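Long-range contacts in D-glycero-D-manno-heptose 1-phosphate kinase (Bacteroides thetaiotaomicron, PDB 3K85), which is a GHMP-family kinase that probably transfers a phosphate group from ATP to D-glycero-D-manno-heptose 1-phosphate: residues Arg5-Leu10 against Asn38-Cys43; Gly30-Ala35 against Met172-Asn177; Thr48-Ile53 against Pro96-Ile101; Val192-Ser197 against Val307-Lys312. All blocks are in the same frame, centred on the assembly; numbering follows the deposited sequence.

Contact 1 (Arg5-Leu10 against Asn38-Cys43); sequences RSKAPL and NLYAYC
L39 meets L10 at one end of an antiparallel strand pair, part of strands 4-15 and 39-47 in the mixed sheet of this GHMP kinase. L10 N donates to L39 O at 2.8 Å, and the L10 side chain crosses that of L39, with L10 CD1 3.6 Å from L39 CB. Y40 follows, facing P9 in a non-hydrogen-bonded pair, and its ring carries most of the side-chain contact. K7 lies across it: CE sits over the centre of one face, 3.4 Å from the Y40 ring centroid, and NZ is 3.9 Å from that centroid, 14° off the ring normal. The bend of the lysine chain at chi3 (-89°) puts CE over the ring for a CH-pi contact; NZ, one bond on, adds the cation-pi contact. P9 CB adds an apolar touch to Y40 CE1 at 3.7 Å, while A8 O lies at the ring edge. A41 and A8 exchange two backbone hydrogen bonds, and both methyls point to the other face of the sheet, where they pack on T118 of helix 115-131. Y42 returns to the face of K7 and Y40. Its ring stacks with Y104 and its hydroxyl bonds to D106, whose carboxylate also takes the backbone N of Y40; this shared partner ties the two tyrosines together from outside the pair. C43 closes the pairing with two backbone bonds to S6. On the helix side S6 OG bonds to the carbonyl of C122, and S6 OG lies 3.8 Å from C43 CB.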
loop_
_atom_site.group_PDB
_atom_site.type_symbol
_atom_site.label_atom_id
_atom_site.label_comp_id
_atom_site.label_asym_id
_atom_site.label_seq_id
_atom_site.Cartn_x
_atom_site.Cartn_y
_atom_site.Cartn_z
ATOM N N ARG A 5 -18.609 18.929 8.200
ATOM C CA ARG A 5 -18.826 18.536 6.811
ATOM C C ARG A 5 -18.037 17.257 6.573
ATOM O O ARG A 5 -17.113 16.949 7.321
ATOM C CB ARG A 5 -18.334 19.633 5.851
ATOM C CG ARG A 5 -19.067 20.982 5.945
ATOM C CD ARG A 5 -18.433 21.978 4.976
ATOM N NE ARG A 5 -19.277 23.124 4.653
ATOM C CZ ARG A 5 -19.366 24.233 5.380
ATOM N NH1 ARG A 5 -18.662 24.368 6.487
ATOM N NH2 ARG A 5 -20.158 25.218 4.996
ATOM N N SER A 6 -18.406 16.505 5.546
ATOM C CA SER A 6 -17.700 15.277 5.240
ATOM C C SER A 6 -17.948 14.974 3.788
ATOM O O SER A 6 -18.849 15.541 3.194
ATOM C CB SER A 6 -18.230 14.108 6.093
ATOM O OG SER A 6 -19.496 13.650 5.631
ATOM N N LYS A 7 -17.132 14.094 3.221
ATOM C CA LYS A 7 -17.290 13.666 1.840
ATOM C C LYS A 7 -16.604 12.325 1.694
ATOM O O LYS A 7 -15.632 12.035 2.398
ATOM C CB LYS A 7 -16.701 14.684 0.844
ATOM C CG LYS A 7 -15.220 14.921 0.958
ATOM C CD LYS A 7 -14.755 16.071 0.064
ATOM C CE LYS A 7 -14.385 15.624 -1.333
ATOM N NZ LYS A 7 -13.673 16.724 -2.058
ATOM N N ALA A 8 -17.123 11.501 0.791
ATOM C CA ALA A 8 -16.564 10.177 0.548
ATOM C C ALA A 8 -16.534 9.951 -0.948
ATOM O O ALA A 8 -17.431 10.387 -1.664
ATOM C CB ALA A 8 -17.421 9.102 1.232
ATOM N N PRO A 9 -15.503 9.258 -1.443
ATOM C CA PRO A 9 -15.412 9.010 -2.878
ATOM C C PRO A 9 -16.118 7.744 -3.346
ATOM O O PRO A 9 -16.370 6.824 -2.568
ATOM C CB PRO A 9 -13.906 8.947 -3.109
ATOM C CG PRO A 9 -13.438 8.227 -1.880
ATOM C CD PRO A 9 -14.247 8.887 -0.761
ATOM N N LEU A 10 -16.446 7.719 -4.632
ATOM C CA LEU A 10 -17.090 6.569 -5.244
ATOM C C LEU A 10 -15.905 5.750 -5.717
ATOM O O LEU A 10 -14.765 6.160 -5.530
ATOM C CB LEU A 10 -17.967 6.995 -6.426
ATOM C CG LEU A 10 -19.164 7.902 -6.102
ATOM C CD1 LEU A 10 -19.739 8.444 -7.398
ATOM C CD2 LEU A 10 -20.234 7.133 -5.326
ATOM N N ASN A 38 -12.418 10.659 -8.073
ATOM C CA ASN A 38 -12.853 11.999 -7.682
ATOM C C ASN A 38 -14.330 12.380 -7.815
ATOM O O ASN A 38 -14.649 13.549 -8.057
ATOM C CB ASN A 38 -12.000 13.056 -8.392
ATOM C CG ASN A 38 -12.051 12.933 -9.897
ATOM O OD1 ASN A 38 -12.657 12.004 -10.441
ATOM N ND2 ASN A 38 -11.398 13.861 -10.583
ATOM N N LEU A 39 -15.223 11.408 -7.657
ATOM C CA LEU A 39 -16.665 11.667 -7.684
ATOM C C LEU A 39 -17.097 11.349 -6.255
ATOM O O LEU A 39 -16.898 10.230 -5.782
ATOM C CB LEU A 39 -17.367 10.760 -8.701
ATOM C CG LEU A 39 -17.425 11.327 -10.127
ATOM C CD1 LEU A 39 -16.098 11.980 -10.500
ATOM C CD2 LEU A 39 -17.755 10.216 -11.096
ATOM N N TYR A 40 -17.698 12.322 -5.578
ATOM C CA TYR A 40 -18.048 12.161 -4.177
ATOM C C TYR A 40 -19.499 12.246 -3.716
ATOM O O TYR A 40 -20.422 12.486 -4.495
ATOM C CB TYR A 40 -17.267 13.197 -3.374
ATOM C CG TYR A 40 -15.779 13.241 -3.648
ATOM C CD1 TYR A 40 -14.878 12.539 -2.832
ATOM C CD2 TYR A 40 -15.256 14.041 -4.679
ATOM C CE1 TYR A 40 -13.496 12.641 -3.023
ATOM C CE2 TYR A 40 -13.872 14.147 -4.881
ATOM C CZ TYR A 40 -12.999 13.443 -4.041
ATOM O OH TYR A 40 -11.633 13.558 -4.196
ATOM N N ALA A 41 -19.650 12.055 -2.404
ATOM C CA ALA A 41 -20.909 12.154 -1.681
ATOM C C ALA A 41 -20.548 13.213 -0.651
ATOM O O ALA A 41 -19.484 13.137 -0.034
ATOM C CB ALA A 41 -21.244 10.829 -0.983
ATOM N N TYR A 42 -21.396 14.210 -0.458
ATOM C CA TYR A 42 -21.060 15.244 0.509
ATOM C C TYR A 42 -22.161 15.306 1.524
ATOM O O TYR A 42 -23.282 14.915 1.254
ATOM C CB TYR A 42 -20.928 16.620 -0.156
ATOM C CG TYR A 42 -20.080 16.631 -1.410
ATOM C CD1 TYR A 42 -18.812 17.236 -1.433
ATOM C CD2 TYR A 42 -20.555 16.062 -2.586
ATOM C CE1 TYR A 42 -18.049 17.270 -2.616
ATOM C CE2 TYR A 42 -19.805 16.087 -3.760
ATOM C CZ TYR A 42 -18.559 16.688 -3.777
ATOM O OH TYR A 42 -17.836 16.664 -4.954
ATOM N N CYS A 43 -21.835 15.810 2.698
ATOM C CA CYS A 43 -22.816 15.926 3.747
ATOM C C CYS A 43 -22.343 16.974 4.726
ATOM O O CYS A 43 -21.158 17.048 5.038
ATOM C CB CYS A 43 -22.990 14.578 4.464
ATOM S SG CYS A 43 -23.920 14.673 6.027
#

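Contact 2 (Gly30-Ala35 against Met172-Asn177); sequences GLILNA and MEFLQN
I32 and F174 meet on one face of an antiparallel strand pair, residues 30-32 running against 172-174, in the mixed sheet of this GHMP kinase, where strand 30-37 is flanked by 4-15 and 169-175. Backbone hydrogen bonds hold the two together. I32 and M172 form a regular hydrogen-bonded pair, I32 N to M172 O at 2.9 Å and M172 N to I32 O at 2.7 Å. The G30 and F174 pair is less regular: F174 N approaches G30 O from above the carbonyl plane, 51° out of it, and the return bond from G30 N is modelled too short for its length to be trusted. The two CA atoms are only 4.5 Å apart here, and a side chain at G30 would press on F174 CB.

Apolar packing occupies both faces. I32 crosses F174 obliquely, its CB in the plane of the ring at the edge and its CD1 3.8 Å from F174 CE2. On the opposite face L31 and E173 lie side by side, pointing the same way, with L31 CD2 3.7 Å from E173 CG; the glutamate carboxylate is bonded further on, to N183.

A polar group meets selenium next to the I32 side chain. N34 crosses selenomethionine M172 at about a right angle, its ND2 3.8 Å from M172 SE, while the same amide nitrogen donates to Q159 OE1.

Strand 179-185 continues the sheet beyond 169-175. Helix 159-166 covers the side of I32, N34 and M172, and helix 230-246 packs on L31.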
loop_
_atom_site.group_PDB
_atom_site.type_symbol
_atom_site.label_atom_id
_atom_site.label_comp_id
_atom_site.label_asym_id
_atom_site.label_seq_id
_atom_site.Cartn_x
_atom_site.Cartn_y
_atom_site.Cartn_z
ATOM N N GLY A 30 -13.262 -14.156 -0.735
ATOM C CA GLY A 30 -13.263 -13.196 -1.828
ATOM C C GLY A 30 -11.976 -12.403 -2.015
ATOM O O GLY A 30 -11.157 -12.280 -1.099
ATOM N N LEU A 31 -11.803 -11.868 -3.219
ATOM C CA LEU A 31 -10.631 -11.068 -3.543
ATOM C C LEU A 31 -11.057 -9.903 -4.421
ATOM O O LEU A 31 -11.706 -10.091 -5.454
ATOM C CB LEU A 31 -9.568 -11.922 -4.250
ATOM C CG LEU A 31 -8.827 -12.895 -3.331
ATOM C CD1 LEU A 31 -7.826 -13.704 -4.133
ATOM C CD2 LEU A 31 -8.126 -12.125 -2.228
ATOM N N ILE A 32 -10.697 -8.696 -3.998
ATOM C CA ILE A 32 -11.068 -7.505 -4.733
ATOM C C ILE A 32 -10.005 -6.431 -4.909
ATOM O O ILE A 32 -9.270 -6.087 -3.978
ATOM C CB ILE A 32 -12.301 -6.855 -4.087
ATOM C CG1 ILE A 32 -13.554 -7.585 -4.573
ATOM C CG2 ILE A 32 -12.353 -5.358 -4.410
ATOM C CD1 ILE A 32 -14.835 -6.985 -4.106
ATOM N N LEU A 33 -9.938 -5.895 -6.120
ATOM C CA LEU A 33 -9.020 -4.809 -6.421
ATOM C C LEU A 33 -9.875 -3.663 -6.925
ATOM O O LEU A 33 -10.451 -3.743 -8.006
ATOM C CB LEU A 33 -8.016 -5.199 -7.507
ATOM C CG LEU A 33 -6.979 -4.097 -7.759
ATOM C CD1 LEU A 33 -6.117 -3.936 -6.520
ATOM C CD2 LEU A 33 -6.109 -4.449 -8.948
ATOM N N ASN A 34 -9.982 -2.609 -6.129
ATOM C CA ASN A 34 -10.762 -1.444 -6.529
ATOM C C ASN A 34 -10.025 -0.154 -6.164
ATOM O O ASN A 34 -9.028 -0.162 -5.432
ATOM C CB ASN A 34 -12.160 -1.463 -5.886
ATOM C CG ASN A 34 -12.112 -1.522 -4.373
ATOM O OD1 ASN A 34 -11.155 -1.067 -3.749
ATOM N ND2 ASN A 34 -13.164 -2.080 -3.770
ATOM N N ALA A 35 -10.535 0.958 -6.663
ATOM C CA ALA A 35 -9.885 2.240 -6.428
ATOM C C ALA A 35 -10.894 3.363 -6.435
ATOM O O ALA A 35 -11.739 3.426 -7.323
ATOM C CB ALA A 35 -8.839 2.477 -7.510
HETATM N N MSE A 172 -8.560 -6.043 -1.335
HETATM C CA MSE A 172 -9.295 -6.522 -0.176
HETATM C C MSE A 172 -9.499 -8.021 -0.163
HETATM O O MSE A 172 -9.794 -8.641 -1.191
HETATM C CB MSE A 172 -10.657 -5.830 -0.114
HETATM C CG MSE A 172 -10.597 -4.360 -0.496
HETATM SE SE MSE A 172 -12.272 -3.413 -0.309
HETATM C CE MSE A 172 -11.573 -1.744 0.442
ATOM N N GLU A 173 -9.336 -8.598 1.020
ATOM C CA GLU A 173 -9.516 -10.026 1.201
ATOM C C GLU A 173 -10.759 -10.206 2.050
ATOM O O GLU A 173 -10.784 -9.820 3.213
ATOM C CB GLU A 173 -8.289 -10.625 1.895
ATOM C CG GLU A 173 -7.072 -10.713 0.986
ATOM C CD GLU A 173 -5.794 -11.096 1.723
ATOM O OE1 GLU A 173 -5.156 -10.205 2.326
ATOM O OE2 GLU A 173 -5.425 -12.295 1.702
ATOM N N PHE A 174 -11.806 -10.743 1.437
ATOM C CA PHE A 174 -13.060 -10.998 2.127
ATOM C C PHE A 174 -13.014 -12.488 2.396
ATOM O O PHE A 174 -13.507 -13.313 1.616
ATOM C CB PHE A 174 -14.233 -10.620 1.230
ATOM C CG PHE A 174 -14.317 -9.143 0.957
ATOM C CD1 PHE A 174 -14.790 -8.271 1.934
ATOM C CD2 PHE A 174 -13.867 -8.618 -0.251
ATOM C CE1 PHE A 174 -14.814 -6.897 1.718
ATOM C CE2 PHE A 174 -13.883 -7.240 -0.480
ATOM C CZ PHE A 174 -14.357 -6.379 0.507
ATOM N N LEU A 175 -12.374 -12.808 3.511
ATOM C CA LEU A 175 -12.155 -14.170 3.947
ATOM C C LEU A 175 -13.406 -14.916 4.382
ATOM O O LEU A 175 -14.467 -14.325 4.598
ATOM C CB LEU A 175 -11.128 -14.156 5.079
ATOM C CG LEU A 175 -9.849 -13.411 4.674
ATOM C CD1 LEU A 175 -8.983 -13.126 5.889
ATOM C CD2 LEU A 175 -9.098 -14.233 3.639
ATOM N N GLN A 176 -13.265 -16.236 4.480
ATOM C CA GLN A 176 -14.344 -17.111 4.911
ATOM C C GLN A 176 -14.630 -16.708 6.355
ATOM O O GLN A 176 -13.765 -16.116 7.007
ATOM C CB GLN A 176 -13.867 -18.562 4.834
ATOM C CG GLN A 176 -13.414 -18.971 3.435
ATOM C CD GLN A 176 -12.407 -20.108 3.441
ATOM O OE1 GLN A 176 -11.253 -19.931 3.840
ATOM N NE2 GLN A 176 -12.841 -21.284 2.999
ATOM N N ASN A 177 -15.824 -17.007 6.861
ATOM C CA ASN A 177 -16.143 -16.629 8.236
ATOM C C ASN A 177 -16.030 -15.113 8.319
ATOM O O ASN A 177 -15.446 -14.559 9.252
ATOM C CB ASN A 177 -15.146 -17.285 9.193
ATOM C CG ASN A 177 -15.433 -18.755 9.409
ATOM O OD1 ASN A 177 -16.248 -19.110 10.262
ATOM N ND2 ASN A 177 -14.779 -19.619 8.627
#

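Contact 3 (Thr48-Ile53 against Pro96-Ile101); sequences TNSGRI and PKSFKI
S98 fits its hydroxyl into the loop 48-51, where two successive ST turns lead from strand 39-47 into strand 52-57, next to strand 99-105 of the same sheet. With OG anti to its backbone N (chi1 -175°), S98 reaches across: OG donates to R52 O at 2.9 Å, in the carbonyl plane and on a lone pair, and accepts a weak bond from G51 N. R52 O takes a second, weak donor in F99 N. S98 O is satisfied by T48 N, 3.0 Å away and above the carbonyl plane. Within the loop, T48 OG1 accepts S50 N, and S50 OG accepts R52 N at 3.1 Å. G51 has a positive phi that would jam a side chain against the preceding carbonyl. The T48 methyl CG2 packs across the contact, 3.3 Å from S98 OG. An alanine in place of T48 would probably leave S50 N without its turn acceptor and open a gap beside S98 where the CG2 methyl lay. Outside the loop, K97 O accepts from S68 OG. Beyond S98 the contact turns apolar: I53 CG1 lies over one face of the F99 ring, and I53 CD1 is 3.5 Å from F99 CZ.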
loop_
_atom_site.group_PDB
_atom_site.type_symbol
_atom_site.label_atom_id
_atom_site.label_comp_id
_atom_site.label_asym_id
_atom_site.label_seq_id
_atom_site.Cartn_x
_atom_site.Cartn_y
_atom_site.Cartn_z
ATOM N N THR A 48 -28.459 22.430 16.046
ATOM C CA THR A 48 -29.393 23.513 16.302
ATOM C C THR A 48 -30.156 23.246 17.591
ATOM O O THR A 48 -30.255 22.100 18.037
ATOM C CB THR A 48 -30.409 23.663 15.154
ATOM O OG1 THR A 48 -31.339 24.700 15.484
ATOM C CG2 THR A 48 -31.176 22.369 14.934
ATOM N N ASN A 49 -30.687 24.306 18.190
ATOM C CA ASN A 49 -31.454 24.183 19.423
ATOM C C ASN A 49 -32.937 24.428 19.169
ATOM O O ASN A 49 -33.665 24.825 20.076
ATOM C CB ASN A 49 -30.948 25.178 20.469
ATOM C CG ASN A 49 -29.564 24.831 20.983
ATOM O OD1 ASN A 49 -29.339 23.733 21.506
ATOM N ND2 ASN A 49 -28.624 25.768 20.842
ATOM N N SER A 50 -33.381 24.182 17.938
ATOM C CA SER A 50 -34.774 24.391 17.566
ATOM C C SER A 50 -35.671 23.226 17.976
ATOM O O SER A 50 -36.895 23.359 18.013
ATOM C CB SER A 50 -34.893 24.603 16.055
ATOM O OG SER A 50 -34.823 23.372 15.356
ATOM N N GLY A 51 -35.063 22.086 18.280
ATOM C CA GLY A 51 -35.838 20.925 18.668
ATOM C C GLY A 51 -36.382 20.216 17.445
ATOM O O GLY A 51 -37.288 19.388 17.539
ATOM N N ARG A 52 -35.827 20.538 16.284
ATOM C CA ARG A 52 -36.274 19.919 15.041
ATOM C C ARG A 52 -35.108 19.206 14.347
ATOM O O ARG A 52 -33.952 19.328 14.755
ATOM C CB ARG A 52 -36.858 20.995 14.112
ATOM C CG ARG A 52 -38.119 20.592 13.343
ATOM C CD ARG A 52 -39.248 20.167 14.290
ATOM N NE ARG A 52 -40.575 20.626 13.872
ATOM C CZ ARG A 52 -41.169 20.313 12.720
ATOM N NH1 ARG A 52 -40.565 19.528 11.837
ATOM N NH2 ARG A 52 -42.376 20.790 12.450
ATOM N N ILE A 53 -35.424 18.442 13.312
ATOM C CA ILE A 53 -34.412 17.740 12.543
ATOM C C ILE A 53 -34.796 17.923 11.087
ATOM O O ILE A 53 -35.728 17.298 10.585
ATOM C CB ILE A 53 -34.351 16.246 12.888
ATOM C CG1 ILE A 53 -33.552 15.505 11.815
ATOM C CG2 ILE A 53 -35.751 15.686 13.031
ATOM C CD1 ILE A 53 -33.468 14.015 12.033
ATOM N N PRO A 96 -32.205 12.455 22.164
ATOM C CA PRO A 96 -32.661 12.984 20.873
ATOM C C PRO A 96 -31.793 14.155 20.396
ATOM O O PRO A 96 -31.322 14.962 21.205
ATOM C CB PRO A 96 -34.099 13.406 21.170
ATOM C CG PRO A 96 -34.528 12.377 22.159
ATOM C CD PRO A 96 -33.338 12.297 23.094
ATOM N N LYS A 97 -31.585 14.245 19.087
ATOM C CA LYS A 97 -30.771 15.319 18.530
ATOM C C LYS A 97 -31.562 16.295 17.656
ATOM O O LYS A 97 -32.530 15.909 16.996
ATOM C CB LYS A 97 -29.614 14.731 17.714
ATOM C CG LYS A 97 -28.241 14.996 18.308
ATOM C CD LYS A 97 -27.920 14.064 19.463
ATOM C CE LYS A 97 -26.613 14.473 20.141
ATOM N NZ LYS A 97 -26.051 13.402 21.016
ATOM N N SER A 98 -31.130 17.555 17.654
ATOM C CA SER A 98 -31.759 18.608 16.859
ATOM C C SER A 98 -30.691 19.177 15.904
ATOM O O SER A 98 -29.698 19.758 16.341
ATOM C CB SER A 98 -32.299 19.700 17.796
ATOM O OG SER A 98 -33.013 20.700 17.091
ATOM N N PHE A 99 -30.895 19.026 14.601
ATOM C CA PHE A 99 -29.889 19.495 13.655
ATOM C C PHE A 99 -30.407 19.638 12.234
ATOM O O PHE A 99 -31.494 19.171 11.897
ATOM C CB PHE A 99 -28.728 18.507 13.633
ATOM C CG PHE A 99 -29.132 17.129 13.184
ATOM C CD1 PHE A 99 -29.090 16.782 11.842
ATOM C CD2 PHE A 99 -29.623 16.197 14.104
ATOM C CE1 PHE A 99 -29.534 15.526 11.414
ATOM C CE2 PHE A 99 -30.071 14.941 13.692
ATOM C CZ PHE A 99 -30.027 14.602 12.343
ATOM N N LYS A 100 -29.592 20.273 11.399
ATOM C CA LYS A 100 -29.920 20.465 10.000
ATOM C C LYS A 100 -28.881 19.621 9.272
ATOM O O LYS A 100 -27.701 19.660 9.622
ATOM C CB LYS A 100 -29.781 21.947 9.632
ATOM C CG LYS A 100 -30.367 22.322 8.274
ATOM C CD LYS A 100 -30.055 23.781 7.874
ATOM C CE LYS A 100 -30.744 24.832 8.762
ATOM N NZ LYS A 100 -30.183 24.938 10.144
ATOM N N ILE A 101 -29.311 18.839 8.287
ATOM C CA ILE A 101 -28.382 17.998 7.547
ATOM C C ILE A 101 -28.642 18.037 6.044
ATOM O O ILE A 101 -29.755 17.779 5.587
ATOM C CB ILE A 101 -28.425 16.528 8.063
ATOM C CG1 ILE A 101 -27.422 15.675 7.286
ATOM C CG2 ILE A 101 -29.832 15.966 7.955
ATOM C CD1 ILE A 101 -27.385 14.223 7.712
#

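Contact 4 (Val192-Ser197 against Val307-Lys312); sequences VDELES and VEPTRK
K312 stretches past S197 with its chain fully extended, CG anti to the backbone N (chi1 174°) and the later torsions also close to anti. On the way its CD passes 3.2 Å from S197 O. Its ammonium bonds mainly to the carbonyl of M199, with E196 O a weak second acceptor, NZ to O 3.2 Å, so the ammonium is held by two backbone oxygens near the C-terminal end of helix 189-197. Such a position would suit a positive group, as carbonyls at the C-terminal end of a helix tend to carry negative potential.

P309 meets the same S197 carbonyl through its backbone: P309 CA makes a CA-H...O contact with S197 O at 3.4 Å. Its ring turns toward the serine side chain, with P309 CG 3.7 Å from S197 OG. The E194 side chain crosses the proline ring at about a right angle, its OE2 reaching P309 CG at 4.0 Å.

Here the end of helix 189-197 meets the first turn of helix 309-320, and the three-stranded antiparallel sheet of 199-202, 303-306 and 291-294 lies beside them; V307 also shares a backbone hydrogen bond with S198. An alanine in place of K312 would probably leave E196 O and M199 O without this donor and open a gap beside the S197 carbonyl.

E196 points its CB away from the proline and lysine, and its OE2 accepts from the backbone N of F331. The S197 hydroxyl turns back into its own helix, OG lying 3.1 Å from E194 O.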
loop_
_atom_site.group_PDB
_atom_site.type_symbol
_atom_site.label_atom_id
_atom_site.label_comp_id
_atom_site.label_asym_id
_atom_site.label_seq_id
_atom_site.Cartn_x
_atom_site.Cartn_y
_atom_site.Cartn_z
ATOM N N VAL A 192 -0.509 5.605 -11.956
ATOM C CA VAL A 192 -1.830 6.193 -11.823
ATOM C C VAL A 192 -2.113 7.096 -13.010
ATOM O O VAL A 192 -3.197 7.025 -13.596
ATOM C CB VAL A 192 -1.943 7.007 -10.532
ATOM C CG1 VAL A 192 -3.333 7.631 -10.425
ATOM C CG2 VAL A 192 -1.669 6.103 -9.344
ATOM N N ASP A 193 -1.151 7.952 -13.356
ATOM C CA ASP A 193 -1.305 8.837 -14.510
ATOM C C ASP A 193 -1.427 8.018 -15.802
ATOM O O ASP A 193 -2.239 8.331 -16.675
ATOM C CB ASP A 193 -0.112 9.798 -14.639
ATOM C CG ASP A 193 -0.191 10.957 -13.672
ATOM O OD1 ASP A 193 -1.287 11.532 -13.509
ATOM O OD2 ASP A 193 0.847 11.307 -13.085
ATOM N N GLU A 194 -0.619 6.971 -15.925
ATOM C CA GLU A 194 -0.680 6.136 -17.119
ATOM C C GLU A 194 -2.041 5.473 -17.220
ATOM O O GLU A 194 -2.623 5.421 -18.301
ATOM C CB GLU A 194 0.392 5.048 -17.091
ATOM C CG GLU A 194 0.420 4.186 -18.351
ATOM C CD GLU A 194 0.837 4.965 -19.597
ATOM O OE1 GLU A 194 0.981 6.206 -19.516
ATOM O OE2 GLU A 194 1.017 4.333 -20.662
ATOM N N LEU A 195 -2.540 4.957 -16.095
ATOM C CA LEU A 195 -3.834 4.293 -16.083
ATOM C C LEU A 195 -4.954 5.287 -16.379
ATOM O O LEU A 195 -5.883 4.971 -17.125
ATOM C CB LEU A 195 -4.086 3.614 -14.727
ATOM C CG LEU A 195 -5.241 2.600 -14.711
ATOM C CD1 LEU A 195 -4.830 1.329 -15.457
ATOM C CD2 LEU A 195 -5.619 2.265 -13.284
ATOM N N GLU A 196 -4.872 6.484 -15.801
ATOM C CA GLU A 196 -5.903 7.490 -16.036
ATOM C C GLU A 196 -5.983 7.912 -17.504
ATOM O O GLU A 196 -7.076 8.117 -18.028
ATOM C CB GLU A 196 -5.682 8.724 -15.155
ATOM C CG GLU A 196 -5.789 8.436 -13.664
ATOM C CD GLU A 196 -5.588 9.671 -12.799
ATOM O OE1 GLU A 196 -4.637 10.444 -13.062
ATOM O OE2 GLU A 196 -6.371 9.861 -11.849
ATOM N N SER A 197 -4.845 8.039 -18.180
ATOM C CA SER A 197 -4.884 8.436 -19.590
ATOM C C SER A 197 -5.244 7.257 -20.507
ATOM O O SER A 197 -5.468 7.435 -21.704
ATOM C CB SER A 197 -3.544 9.049 -20.012
ATOM O OG SER A 197 -2.485 8.136 -19.836
ATOM N N VAL A 307 -8.044 2.052 -23.110
ATOM C CA VAL A 307 -7.486 2.363 -24.421
ATOM C C VAL A 307 -6.073 2.960 -24.385
ATOM O O VAL A 307 -5.634 3.507 -23.369
ATOM C CB VAL A 307 -8.424 3.338 -25.177
ATOM C CG1 VAL A 307 -8.531 4.650 -24.417
ATOM C CG2 VAL A 307 -7.925 3.567 -26.590
ATOM N N GLU A 308 -5.361 2.826 -25.503
ATOM C CA GLU A 308 -4.014 3.370 -25.638
ATOM C C GLU A 308 -4.180 4.872 -25.486
ATOM O O GLU A 308 -5.054 5.469 -26.122
ATOM C CB GLU A 308 -3.460 3.067 -27.029
ATOM C CG GLU A 308 -2.157 2.298 -27.055
ATOM C CD GLU A 308 -1.776 1.891 -28.467
ATOM O OE1 GLU A 308 -2.577 1.175 -29.106
ATOM O OE2 GLU A 308 -0.689 2.284 -28.943
ATOM N N PRO A 309 -3.350 5.506 -24.643
ATOM C CA PRO A 309 -3.414 6.952 -24.409
ATOM C C PRO A 309 -3.521 7.826 -25.669
ATOM O O PRO A 309 -4.382 8.705 -25.749
ATOM C CB PRO A 309 -2.139 7.219 -23.616
ATOM C CG PRO A 309 -2.005 5.971 -22.803
ATOM C CD PRO A 309 -2.287 4.895 -23.826
ATOM N N THR A 310 -2.654 7.581 -26.648
ATOM C CA THR A 310 -2.657 8.365 -27.888
ATOM C C THR A 310 -3.934 8.176 -28.706
ATOM O O THR A 310 -4.158 8.876 -29.697
ATOM C CB THR A 310 -1.447 8.007 -28.788
ATOM O OG1 THR A 310 -1.481 6.608 -29.102
ATOM C CG2 THR A 310 -0.135 8.329 -28.084
ATOM N N ARG A 311 -4.767 7.223 -28.297
ATOM C CA ARG A 311 -6.016 6.961 -28.999
ATOM C C ARG A 311 -7.230 7.253 -28.128
ATOM O O ARG A 311 -8.363 7.124 -28.582
ATOM C CB ARG A 311 -6.070 5.504 -29.477
ATOM C CG ARG A 311 -5.040 5.165 -30.541
ATOM C CD ARG A 311 -5.028 3.681 -30.895
ATOM N NE ARG A 311 -6.293 3.211 -31.462
ATOM C CZ ARG A 311 -6.892 3.746 -32.525
ATOM N NH1 ARG A 311 -6.351 4.789 -33.154
ATOM N NH2 ARG A 311 -8.031 3.225 -32.973
ATOM N N LYS A 312 -7.002 7.657 -26.883
ATOM C CA LYS A 312 -8.115 7.933 -25.988
ATOM C C LYS A 312 -9.080 8.998 -26.501
ATOM O O LYS A 312 -10.293 8.785 -26.495
ATOM C CB LYS A 312 -7.611 8.326 -24.593
ATOM C CG LYS A 312 -8.738 8.758 -23.650
ATOM C CD LYS A 312 -8.278 8.974 -22.216
ATOM C CE LYS A 312 -9.390 9.613 -21.398
ATOM N NZ LYS A 312 -9.165 9.558 -19.918
#

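In the fold
From the N terminus, contact 1 closes the first loop, bringing 38-43 back against 5-10. Before it closes, 30-35 has already opened contact 2, which waits for 172-177; the two spans therefore cross. Contact 3 begins and ends within the span of contact 2, pairing the start of 52-57 with that of 99-105. Contacts 1, 2 and 3 all belong to one mixed sheet, with contact 1 and contact 2 on opposite sides of the chain centre. Contacts 1 and 3 touch where C43 SG lies 3.9 Å from I101 CG1. Contact 4 comes last, after the others have closed, and joins helices 189-197 and 309-320 near the smaller three-stranded sheet.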